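Local coordinates for protein fimbrial structural subunit (Actinomyces naeslundii, PDB 3QDH) that builds the shaft of type 2 fimbriae as an adhesin subunit that mediates interactions with streptococci and host cells during oral biofilm development, at residues V28-T34 against A98-S104; T67-D73 against T88-R94; V111-R115 against V223-F227; N116-T120 against T155-G159. All coordinates share one frame. Numbering follows the deposited sequence.

Contact 1: residues V28-T34 against A98-S104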
loop_
_atom_site.group_PDB
_atom_site.type_symbol
_atom_site.label_atom_id
_atom_site.label_comp_id
_atom_site.label_asym_id
_atom_site.label_seq_id
_atom_site.Cartn_x
_atom_site.Cartn_y
_atom_site.Cartn_z
ATOM N N VAL A 28 8.489 7.657 2.200
ATOM C CA VAL A 28 9.579 8.082 1.326
ATOM C C VAL A 28 10.370 9.143 2.081
ATOM O O VAL A 28 9.774 10.044 2.683
ATOM C CB VAL A 28 9.048 8.658 -0.034
ATOM C CG1 VAL A 28 10.152 9.388 -0.793
ATOM C CG2 VAL A 28 8.450 7.545 -0.909
ATOM N N SER A 29 11.695 9.033 2.085
ATOM C CA SER A 29 12.520 10.032 2.769
ATOM C C SER A 29 13.859 10.328 2.082
ATOM O O SER A 29 14.440 9.476 1.412
ATOM C CB SER A 29 12.726 9.683 4.256
ATOM O OG SER A 29 13.598 8.587 4.409
ATOM N N SER A 30 14.326 11.561 2.265
ATOM C CA SER A 30 15.613 11.997 1.751
ATOM C C SER A 30 16.321 12.826 2.826
ATOM O O SER A 30 15.736 13.760 3.394
ATOM C CB SER A 30 15.407 12.829 0.477
ATOM O OG SER A 30 16.658 13.203 -0.084
ATOM N N THR A 31 17.570 12.479 3.117
ATOM C CA THR A 31 18.341 13.225 4.111
ATOM C C THR A 31 18.767 14.561 3.504
ATOM O O THR A 31 19.363 14.595 2.432
ATOM C CB THR A 31 19.578 12.436 4.575
ATOM O OG1 THR A 31 19.154 11.238 5.240
ATOM C CG2 THR A 31 20.418 13.279 5.543
ATOM N N ALA A 32 18.438 15.661 4.189
ATOM C CA ALA A 32 18.792 16.991 3.703
ATOM C C ALA A 32 20.310 17.198 3.724
ATOM O O ALA A 32 20.966 16.943 4.746
ATOM C CB ALA A 32 18.071 18.075 4.524
ATOM N N PRO A 33 20.885 17.647 2.593
ATOM C CA PRO A 33 22.323 17.909 2.529
ATOM C C PRO A 33 22.741 19.068 3.434
ATOM O O PRO A 33 21.898 19.849 3.886
ATOM C CB PRO A 33 22.553 18.290 1.062
ATOM C CG PRO A 33 21.257 18.793 0.594
ATOM C CD PRO A 33 20.200 18.010 1.338
ATOM N N THR A 34 24.042 19.159 3.688
ATOM C CA THR A 34 24.626 20.279 4.405
ATOM C C THR A 34 25.054 21.315 3.374
ATOM O O THR A 34 25.983 21.087 2.605
ATOM C CB THR A 34 25.822 19.811 5.264
ATOM O OG1 THR A 34 25.382 18.756 6.127
ATOM C CG2 THR A 34 26.342 20.948 6.117
ATOM N N ALA A 98 18.097 22.720 8.364
ATOM C CA ALA A 98 18.011 21.389 8.978
ATOM C C ALA A 98 18.942 20.361 8.319
ATOM O O ALA A 98 18.496 19.276 7.951
ATOM C CB ALA A 98 16.566 20.897 8.954
ATOM N N PRO A 99 20.249 20.677 8.183
ATOM C CA PRO A 99 21.131 19.724 7.514
ATOM C C PRO A 99 21.194 18.384 8.253
ATOM O O PRO A 99 21.183 18.365 9.486
ATOM C CB PRO A 99 22.493 20.421 7.557
ATOM C CG PRO A 99 22.400 21.344 8.745
ATOM C CD PRO A 99 20.999 21.832 8.714
ATOM N N GLY A 100 21.225 17.283 7.497
ATOM C CA GLY A 100 21.246 15.935 8.074
ATOM C C GLY A 100 19.903 15.393 8.554
ATOM O O GLY A 100 19.825 14.257 9.032
ATOM N N LYS A 101 18.846 16.196 8.445
ATOM C CA LYS A 101 17.527 15.763 8.892
ATOM C C LYS A 101 16.717 15.193 7.741
ATOM O O LYS A 101 16.850 15.643 6.590
ATOM C CB LYS A 101 16.756 16.907 9.565
ATOM C CG LYS A 101 17.507 17.612 10.717
ATOM C CD LYS A 101 17.681 16.718 11.949
ATOM C CE LYS A 101 18.270 17.522 13.116
ATOM N NZ LYS A 101 19.143 16.682 13.985
ATOM N N LYS A 102 15.858 14.223 8.052
ATOM C CA LYS A 102 15.033 13.598 7.016
ATOM C C LYS A 102 13.805 14.391 6.590
ATOM O O LYS A 102 12.970 14.783 7.418
ATOM C CB LYS A 102 14.651 12.167 7.400
ATOM C CG LYS A 102 15.797 11.178 7.227
ATOM C CD LYS A 102 15.409 9.787 7.732
ATOM C CE LYS A 102 16.655 8.932 7.961
ATOM N NZ LYS A 102 16.388 7.807 8.918
ATOM N N VAL A 103 13.724 14.631 5.281
ATOM C CA VAL A 103 12.549 15.193 4.636
ATOM C C VAL A 103 11.740 14.011 4.104
ATOM O O VAL A 103 12.274 13.197 3.340
ATOM C CB VAL A 103 12.936 16.078 3.431
ATOM C CG1 VAL A 103 11.701 16.772 2.888
ATOM C CG2 VAL A 103 14.047 17.097 3.808
ATOM N N SER A 104 10.468 13.920 4.489
ATOM C CA SER A 104 9.671 12.737 4.162
ATOM C C SER A 104 8.203 13.006 3.844
ATOM O O SER A 104 7.662 14.071 4.146
ATOM C CB SER A 104 9.792 11.686 5.285
ATOM O OG SER A 104 9.256 12.176 6.499
#

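Contact 2: residues T67-D73 against T88-R94. With ZN (zinc ion), chain B.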
loop_
_atom_site.group_PDB
_atom_site.type_symbol
_atom_site.label_atom_id
_atom_site.label_comp_id
_atom_site.label_asym_id
_atom_site.label_seq_id
_atom_site.Cartn_x
_atom_site.Cartn_y
_atom_site.Cartn_z
ATOM N N THR A 67 11.299 18.882 13.492
ATOM C CA THR A 67 10.578 20.125 13.228
ATOM C C THR A 67 9.091 19.810 13.150
ATOM O O THR A 67 8.713 18.673 12.854
ATOM C CB THR A 67 11.062 20.746 11.878
ATOM O OG1 THR A 67 12.238 21.519 12.115
ATOM C CG2 THR A 67 10.013 21.634 11.224
ATOM N N THR A 68 8.247 20.799 13.437
ATOM C CA THR A 68 6.840 20.708 13.094
ATOM C C THR A 68 6.553 21.725 11.984
ATOM O O THR A 68 6.675 22.938 12.191
ATOM C CB THR A 68 5.899 20.912 14.314
ATOM O OG1 THR A 68 6.219 19.942 15.316
ATOM C CG2 THR A 68 4.449 20.716 13.905
ATOM N N LEU A 69 6.222 21.205 10.798
ATOM C CA LEU A 69 5.872 22.032 9.640
ATOM C C LEU A 69 4.497 22.663 9.810
ATOM O O LEU A 69 3.668 22.164 10.570
ATOM C CB LEU A 69 5.865 21.177 8.368
ATOM C CG LEU A 69 7.156 20.488 7.931
ATOM C CD1 LEU A 69 6.846 19.538 6.770
ATOM C CD2 LEU A 69 8.240 21.501 7.528
ATOM N N ASP A 70 4.253 23.756 9.094
ATOM C CA ASP A 70 2.929 24.335 9.016
ATOM C C ASP A 70 2.386 24.054 7.600
ATOM O O ASP A 70 3.169 23.736 6.688
ATOM C CB ASP A 70 2.984 25.847 9.322
ATOM C CG ASP A 70 3.782 26.626 8.292
ATOM O OD1 ASP A 70 3.369 26.665 7.115
ATOM O OD2 ASP A 70 4.820 27.203 8.662
ATOM N N PRO A 71 1.058 24.173 7.413
ATOM C CA PRO A 71 0.412 23.815 6.143
ATOM C C PRO A 71 0.885 24.624 4.929
ATOM O O PRO A 71 0.682 24.180 3.783
ATOM C CB PRO A 71 -1.074 24.082 6.418
ATOM C CG PRO A 71 -1.208 23.992 7.889
ATOM C CD PRO A 71 0.059 24.564 8.427
ATOM N N THR A 72 1.514 25.779 5.161
ATOM C CA THR A 72 2.034 26.605 4.057
ATOM C C THR A 72 3.495 26.303 3.680
ATOM O O THR A 72 4.096 27.041 2.885
ATOM C CB THR A 72 1.844 28.136 4.304
ATOM O OG1 THR A 72 2.593 28.550 5.451
ATOM C CG2 THR A 72 0.382 28.457 4.532
ATOM N N ASP A 73 4.051 25.226 4.249
ATOM C CA ASP A 73 5.443 24.819 3.989
ATOM C C ASP A 73 5.626 23.999 2.704
ATOM O O ASP A 73 6.741 23.867 2.203
ATOM C CB ASP A 73 6.038 24.085 5.203
ATOM C CG ASP A 73 6.394 25.048 6.341
ATOM O OD1 ASP A 73 6.601 26.239 6.029
ATOM O OD2 ASP A 73 6.448 24.635 7.525
ATOM N N THR A 88 7.527 25.052 -0.340
ATOM C CA THR A 88 7.350 26.458 -0.674
ATOM C C THR A 88 8.596 27.223 -0.224
ATOM O O THR A 88 9.503 26.641 0.370
ATOM C CB THR A 88 6.132 27.041 0.071
ATOM O OG1 THR A 88 6.351 26.873 1.473
ATOM C CG2 THR A 88 4.823 26.335 -0.352
ATOM N N ALA A 89 8.635 28.533 -0.455
ATOM C CA ALA A 89 9.790 29.328 -0.021
ATOM C C ALA A 89 10.135 29.138 1.472
ATOM O O ALA A 89 11.304 28.932 1.825
ATOM C CB ALA A 89 9.581 30.809 -0.352
ATOM N N GLU A 90 9.116 29.189 2.332
ATOM C CA GLU A 90 9.285 28.976 3.785
ATOM C C GLU A 90 9.833 27.586 4.074
ATOM O O GLU A 90 10.699 27.402 4.937
ATOM C CB GLU A 90 7.931 29.016 4.489
ATOM C CG GLU A 90 7.394 30.325 4.897
ATOM C CD GLU A 90 5.901 30.208 5.231
ATOM O OE1 GLU A 90 5.480 29.300 6.006
ATOM O OE2 GLU A 90 5.145 31.032 4.694
ATOM N N GLY A 91 9.276 26.604 3.378
ATOM C CA GLY A 91 9.721 25.216 3.515
ATOM C C GLY A 91 11.175 25.027 3.110
ATOM O O GLY A 91 11.916 24.294 3.756
ATOM N N LEU A 92 11.593 25.695 2.036
ATOM C CA LEU A 92 12.974 25.562 1.565
ATOM C C LEU A 92 13.955 26.159 2.547
ATOM O O LEU A 92 15.042 25.626 2.730
ATOM C CB LEU A 92 13.166 26.218 0.183
ATOM C CG LEU A 92 12.349 25.620 -0.966
ATOM C CD1 LEU A 92 12.596 26.445 -2.249
ATOM C CD2 LEU A 92 12.713 24.154 -1.188
ATOM N N LYS A 93 13.562 27.261 3.189
ATOM C CA LYS A 93 14.379 27.863 4.242
ATOM C C LYS A 93 14.531 26.893 5.432
ATOM O O LYS A 93 15.620 26.745 5.979
ATOM C CB LYS A 93 13.736 29.184 4.690
ATOM C CG LYS A 93 14.452 29.883 5.830
ATOM C CD LYS A 93 13.897 31.285 6.079
ATOM C CE LYS A 93 14.705 32.340 5.347
ATOM N NZ LYS A 93 16.032 32.579 6.021
ATOM N N ARG A 94 13.440 26.239 5.824
ATOM C CA ARG A 94 13.506 25.204 6.885
ATOM C C ARG A 94 14.469 24.057 6.574
ATOM O O ARG A 94 15.265 23.615 7.438
ATOM C CB ARG A 94 12.127 24.606 7.127
ATOM C CG ARG A 94 11.123 25.484 7.883
ATOM C CD ARG A 94 9.932 24.602 8.232
ATOM N NE ARG A 94 8.745 25.317 8.721
ATOM C CZ ARG A 94 8.535 25.635 9.997
ATOM N NH1 ARG A 94 9.448 25.334 10.906
ATOM N NH2 ARG A 94 7.424 26.264 10.364
HETATM ZN ZN ZN B . 6.050 27.824 7.177
HETATM O O HOH W 1 12.285 24.085 10.846
#

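Contact 3: residues V111-R115 against V223-F227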
loop_
_atom_site.group_PDB
_atom_site.type_symbol
_atom_site.label_atom_id
_atom_site.label_comp_id
_atom_site.label_asym_id
_atom_site.label_seq_id
_atom_site.Cartn_x
_atom_site.Cartn_y
_atom_site.Cartn_z
ATOM N N VAL A 111 -5.849 0.140 -3.614
ATOM C CA VAL A 111 -5.615 -1.052 -4.445
ATOM C C VAL A 111 -6.910 -1.411 -5.167
ATOM O O VAL A 111 -7.936 -1.646 -4.524
ATOM C CB VAL A 111 -5.142 -2.273 -3.611
ATOM C CG1 VAL A 111 -4.896 -3.493 -4.514
ATOM C CG2 VAL A 111 -3.883 -1.949 -2.853
ATOM N N THR A 112 -6.857 -1.439 -6.495
ATOM C CA THR A 112 -8.032 -1.770 -7.302
ATOM C C THR A 112 -8.077 -3.259 -7.665
ATOM O O THR A 112 -9.163 -3.850 -7.751
ATOM C CB THR A 112 -8.129 -0.901 -8.576
ATOM O OG1 THR A 112 -6.956 -1.075 -9.378
ATOM C CG2 THR A 112 -8.283 0.575 -8.213
ATOM N N GLU A 113 -6.901 -3.849 -7.873
ATOM C CA GLU A 113 -6.770 -5.269 -8.231
ATOM C C GLU A 113 -5.307 -5.721 -8.231
ATOM O O GLU A 113 -4.391 -4.897 -8.308
ATOM C CB GLU A 113 -7.406 -5.555 -9.597
ATOM C CG GLU A 113 -6.682 -4.912 -10.772
ATOM C CD GLU A 113 -7.447 -5.033 -12.070
ATOM O OE1 GLU A 113 -8.327 -5.914 -12.176
ATOM O OE2 GLU A 113 -7.168 -4.241 -12.991
ATOM N N ALA A 114 -5.112 -7.035 -8.168
ATOM C CA ALA A 114 -3.786 -7.644 -8.087
ATOM C C ALA A 114 -3.015 -7.689 -9.408
ATOM O O ALA A 114 -1.818 -7.393 -9.424
ATOM C CB ALA A 114 -3.892 -9.047 -7.497
ATOM N N ARG A 115 -3.695 -8.067 -10.497
ATOM C CA ARG A 115 -3.066 -8.331 -11.809
ATOM C C ARG A 115 -1.898 -9.320 -11.709
ATOM O O ARG A 115 -2.056 -10.378 -11.104
ATOM C CB ARG A 115 -2.647 -7.040 -12.521
ATOM C CG ARG A 115 -3.799 -6.185 -12.988
ATOM C CD ARG A 115 -3.302 -4.999 -13.780
ATOM N NE ARG A 115 -4.218 -3.867 -13.672
ATOM C CZ ARG A 115 -3.970 -2.644 -14.138
ATOM N NH1 ARG A 115 -2.824 -2.374 -14.759
ATOM N NH2 ARG A 115 -4.876 -1.687 -13.978
ATOM N N VAL A 223 -12.784 -12.238 -5.440
ATOM C CA VAL A 223 -11.954 -11.333 -4.645
ATOM C C VAL A 223 -10.746 -10.929 -5.486
ATOM O O VAL A 223 -9.838 -11.729 -5.705
ATOM C CB VAL A 223 -11.508 -11.996 -3.319
ATOM C CG1 VAL A 223 -10.666 -11.040 -2.488
ATOM C CG2 VAL A 223 -12.725 -12.464 -2.520
ATOM N N LYS A 224 -10.746 -9.681 -5.955
ATOM C CA LYS A 224 -9.751 -9.218 -6.926
ATOM C C LYS A 224 -8.370 -8.898 -6.336
ATOM O O LYS A 224 -7.426 -8.608 -7.075
ATOM C CB LYS A 224 -10.294 -8.030 -7.736
ATOM C CG LYS A 224 -11.138 -8.426 -8.945
ATOM C CD LYS A 224 -11.426 -7.214 -9.829
ATOM C CE LYS A 224 -11.753 -7.635 -11.260
ATOM N NZ LYS A 224 -12.158 -6.482 -12.125
ATOM N N GLY A 225 -8.242 -8.972 -5.017
ATOM C CA GLY A 225 -6.946 -8.752 -4.389
ATOM C C GLY A 225 -6.907 -9.039 -2.910
ATOM O O GLY A 225 -7.720 -8.518 -2.149
ATOM N N LEU A 226 -5.956 -9.883 -2.517
ATOM C CA LEU A 226 -5.590 -10.084 -1.117
ATOM C C LEU A 226 -4.073 -9.967 -0.984
ATOM O O LEU A 226 -3.336 -10.434 -1.852
ATOM C CB LEU A 226 -6.063 -11.458 -0.609
ATOM C CG LEU A 226 -7.570 -11.653 -0.351
ATOM C CD1 LEU A 226 -7.905 -13.138 -0.232
ATOM C CD2 LEU A 226 -8.046 -10.915 0.890
ATOM N N PHE A 227 -3.617 -9.347 0.103
ATOM C CA PHE A 227 -2.181 -9.142 0.350
ATOM C C PHE A 227 -1.443 -10.468 0.563
ATOM O O PHE A 227 -1.948 -11.368 1.230
ATOM C CB PHE A 227 -1.994 -8.213 1.554
ATOM C CG PHE A 227 -0.567 -8.056 1.994
ATOM C CD1 PHE A 227 0.337 -7.302 1.236
ATOM C CD2 PHE A 227 -0.126 -8.649 3.176
ATOM C CE1 PHE A 227 1.648 -7.148 1.653
ATOM C CE2 PHE A 227 1.187 -8.499 3.599
ATOM C CZ PHE A 227 2.076 -7.751 2.834
#

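Contact 4: residues N116-T120 against T155-G159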
loop_
_atom_site.group_PDB
_atom_site.type_symbol
_atom_site.label_atom_id
_atom_site.label_comp_id
_atom_site.label_asym_id
_atom_site.label_seq_id
_atom_site.Cartn_x
_atom_site.Cartn_y
_atom_site.Cartn_z
ATOM N N ASN A 116 -0.734 -8.975 -12.279
ATOM C CA ASN A 116 0.447 -9.850 -12.223
ATOM C C ASN A 116 0.883 -10.131 -10.784
ATOM O O ASN A 116 1.655 -11.060 -10.531
ATOM C CB ASN A 116 1.614 -9.322 -13.091
ATOM C CG ASN A 116 2.561 -8.364 -12.342
ATOM O OD1 ASN A 116 3.784 -8.476 -12.460
ATOM N ND2 ASN A 116 2.004 -7.416 -11.599
ATOM N N GLY A 117 0.374 -9.323 -9.856
ATOM C CA GLY A 117 0.564 -9.554 -8.438
ATOM C C GLY A 117 1.748 -8.848 -7.803
ATOM O O GLY A 117 1.939 -8.938 -6.595
ATOM N N ALA A 118 2.551 -8.157 -8.606
ATOM C CA ALA A 118 3.706 -7.435 -8.072
ATOM C C ALA A 118 3.550 -5.936 -8.296
ATOM O O ALA A 118 3.787 -5.436 -9.398
ATOM C CB ALA A 118 4.998 -7.953 -8.705
ATOM N N ILE A 119 3.113 -5.223 -7.262
ATOM C CA ILE A 119 2.963 -3.770 -7.363
ATOM C C ILE A 119 4.259 -3.124 -6.891
ATOM O O ILE A 119 4.630 -3.260 -5.724
ATOM C CB ILE A 119 1.781 -3.235 -6.517
ATOM C CG1 ILE A 119 0.475 -3.932 -6.907
ATOM C CG2 ILE A 119 1.651 -1.700 -6.680
ATOM C CD1 ILE A 119 -0.660 -3.721 -5.909
ATOM N N THR A 120 4.944 -2.438 -7.799
ATOM C CA THR A 120 6.260 -1.870 -7.493
ATOM C C THR A 120 6.154 -0.356 -7.325
ATOM O O THR A 120 5.208 0.263 -7.797
ATOM C CB THR A 120 7.305 -2.160 -8.605
ATOM O OG1 THR A 120 6.882 -1.546 -9.823
ATOM C CG2 THR A 120 7.475 -3.670 -8.838
ATOM N N THR A 155 8.373 -3.560 -3.465
ATOM C CA THR A 155 7.328 -4.379 -4.073
ATOM C C THR A 155 6.348 -4.894 -3.028
ATOM O O THR A 155 6.742 -5.412 -1.971
ATOM C CB THR A 155 7.927 -5.567 -4.884
ATOM O OG1 THR A 155 8.835 -5.061 -5.863
ATOM C CG2 THR A 155 6.819 -6.364 -5.588
ATOM N N SER A 156 5.066 -4.716 -3.332
ATOM C CA SER A 156 3.973 -5.271 -2.551
ATOM C C SER A 156 3.283 -6.324 -3.428
ATOM O O SER A 156 2.897 -6.039 -4.563
ATOM C CB SER A 156 2.995 -4.160 -2.163
ATOM O OG SER A 156 1.956 -4.652 -1.341
ATOM N N ARG A 157 3.145 -7.535 -2.891
ATOM C CA ARG A 157 2.617 -8.664 -3.652
ATOM C C ARG A 157 1.185 -9.002 -3.275
ATOM O O ARG A 157 0.835 -9.033 -2.092
ATOM C CB ARG A 157 3.511 -9.892 -3.498
ATOM C CG ARG A 157 4.908 -9.673 -4.050
ATOM C CD ARG A 157 5.574 -10.981 -4.435
ATOM N NE ARG A 157 6.431 -10.816 -5.613
ATOM C CZ ARG A 157 7.626 -10.229 -5.599
ATOM N NH1 ARG A 157 8.124 -9.745 -4.464
ATOM N NH2 ARG A 157 8.325 -10.126 -6.723
ATOM N N TRP A 158 0.372 -9.243 -4.301
ATOM C CA TRP A 158 -1.067 -9.433 -4.142
ATOM C C TRP A 158 -1.575 -10.575 -5.021
ATOM O O TRP A 158 -1.046 -10.825 -6.106
ATOM C CB TRP A 158 -1.811 -8.132 -4.477
ATOM C CG TRP A 158 -1.550 -7.046 -3.470
ATOM C CD1 TRP A 158 -0.380 -6.350 -3.295
ATOM C CD2 TRP A 158 -2.466 -6.536 -2.495
ATOM N NE1 TRP A 158 -0.515 -5.446 -2.274
ATOM C CE2 TRP A 158 -1.783 -5.533 -1.765
ATOM C CE3 TRP A 158 -3.799 -6.821 -2.168
ATOM C CZ2 TRP A 158 -2.386 -4.822 -0.726
ATOM C CZ3 TRP A 158 -4.395 -6.115 -1.133
ATOM C CH2 TRP A 158 -3.689 -5.124 -0.425
ATOM N N GLY A 159 -2.597 -11.269 -4.536
ATOM C CA GLY A 159 -3.220 -12.344 -5.297
ATOM C C GLY A 159 -4.730 -12.279 -5.200
ATOM O O GLY A 159 -5.287 -11.549 -4.375
#

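Contact 1: residues V28-T34 against A98-S104
Ala32 turns its methyl group toward the opposing segment, where CB makes an apolar contact with Val103 CG2 at 4.2 Å and lies 3.7 Å from the backbone oxygen Ala98 O. Here two antiparallel strands run out into loops. Ser30 and Val103 form the hydrogen-bonded pair, with Ser30 N to Val103 O at 2.8 Å and Val103 N to Ser30 O at 2.9 Å. The ladder belongs to the pairing of strand 23-31 with strand 102-111 in a sheet of the Sgo0707 N2-like adhesin domain; strand 57-64 also pairs with strand 102-111, and Val103 packs on its Leu64. Beyond Thr31, the backbone bonding carries on outside the strands: Ala32 N donates to Lys101 O (2.9 Å), and Gly100 N to Ala32 O (2.8 Å). Gly100, with positive phi, occupies a type II turn from Ala98 to Lys101. On the face opposite Ser30 and Val103, Ser29 CB meets Ser104 CB at 3.7 Å. In the loops past the strand ends, Thr34 OG1 touches Pro99 CB at 3.6 Å.

Contact 2: residues T67-D73 against T88-R94
The segment 67-73, which connects strand 57-64 to strand 74-79, meets the start of helix 89-96; the nearest CA atoms are those of Asp73 and Gly91, 4.3 Å apart. Thr88, the N-cap residue, joins the two: Thr88 N donates to Asp73 O (2.9 Å) and Thr88 OG1 to Thr72 O (2.7 Å). Gly91 permits the close approach, because a CB on it would clash with Asp73 O; instead Gly91 CA makes a CA-H...O contact of 3.5 Å with Asp73 O. Among the side chains, Arg94 reaches back across the loop. Arg94 NE pairs with Asp73 OD2 at 2.7 Å in a salt bridge whose hydrogen bond is weak in angle, and Arg94 NH2 donates to Asp70 OD2 at 3.2 Å. A water links Arg94 NH1 to Thr67 OG1, and Leu69 CD2 packs against Arg94 CD at 3.6 Å. Asp73 OD2 also accepts from Asp70 N (2.8 Å), while Asp73 OD1 faces the metal. Three carboxylates converge on a zinc ion, with Asp70 OD2, Asp73 OD1 and Glu90 OE1 each 2.0 Å from ZN. The arrangement is a surface metal site of acidic ligands, built from two aspartates of a loop and one glutamate of helix 89-96.

Contact 3: residues V111-R115 against V223-F227
The firmest bond between the segments is from Ala114 N to Lys224 O, 3.0 Å long, which ties the loop after strand 102-111 to strand 220-230. The same carbonyl also receives a CA-H...O contact from Glu113, with Glu113 CA 3.6 Å from Lys224 O. Charged side chains add a looser network beside this bond. Glu113 OE2 accepts a hydrogen bond from Arg115 NE at 3.1 Å as part of a salt bridge within the loop, while Glu113 OE1 lies 3.9 Å from Lys224 NZ, a long salt bridge to the strand. The carboxylate therefore stands between two cations. Packing is sparse: Ala114 CB comes within 4.4 Å of Gly225 CA, and Thr112 O lies 4.3 Å from Lys224 CB. Ala114 and Val111 both pack on Trp158 of strand 154-165, and Arg53 receives a hydrogen bond from Thr112 OG1 and donates one to Ala114 O. Only 175 Å² is buried between the segments. The loop falls in the Sgo0707 N2-like region and the strand in the SpaA-like, probably CnaB-type, region; between these two segments the joining is mainly polar, with apolar packing supplied by Trp158.

Contact 4: residues N116-T120 against T155-G159
Gly117 opens the contact. With phi at 93°, it takes a conformation suited to glycine, and a CB here would clash with Trp158 O. Its own carbonyl turns to the neighbouring strand, with Gly117 O accepting a hydrogen bond from Trp158 N (2.8 Å) and a CA-H...O contact from Arg157, whose CA is 3.0 Å from Gly117 O. Ala118 begins strand 118-131 and is paired with Arg157 in a non-hydrogen-bonded position; Ala118 CB touches Thr155 CG2 at 3.9 Å. Ile119 then forms the hydrogen-bonded pair with Ser156: Ile119 N donates to Ser156 O and Ser156 N to Ile119 O, both at 2.8 Å. Its side chain lies on the face opposite Ala118, where Ile119 CD1 comes 3.7 Å from Trp158 CD1 in an off-centre CH-pi contact with the five-membered ring. The indole is further fixed by Trp158 NE1, which donates to Ser156 OG at 2.8 Å, and Ile24 of strand 23-31 packs against Ile119, Ser156 and Trp158. Thr120 comes last, paired with Thr155 on the face of Ala118 and Arg157, with Thr120 CG2 3.6 Å from Thr155 OG1. The antiparallel ladder thus differs in chemistry from side to side: Ile119, Ser156 and the indole are buried together, the ring nitrogen satisfied by the serine hydroxyl, whereas Ala118, two threonines and an arginine make the partly exposed face.

The four contacts form two groups along an elongated chain. Contacts 1 and 2, with centres 13 Å apart, lie in the Sgo0707 N2-like region; contact 2 is nested in the loop closed by contact 1, and helix 89-96 leads into strand 102-111. Contact 1 closes before contacts 3 and 4 open, and contact 4 is nested in the loop closed by contact 3. These two, with centres 9 Å apart, touch through a probable hydrogen bond from Leu226 N to Gly159 O (2.6 Å) and through Trp158, packed against Leu226, Phe227 and Ala114. Strands 118-131, 154-165 and 220-230 share one sheet, which spans the junction with the SpaA-like region. With contacts 2 and 3 about 37 Å apart between centres, the zinc site is remote from it.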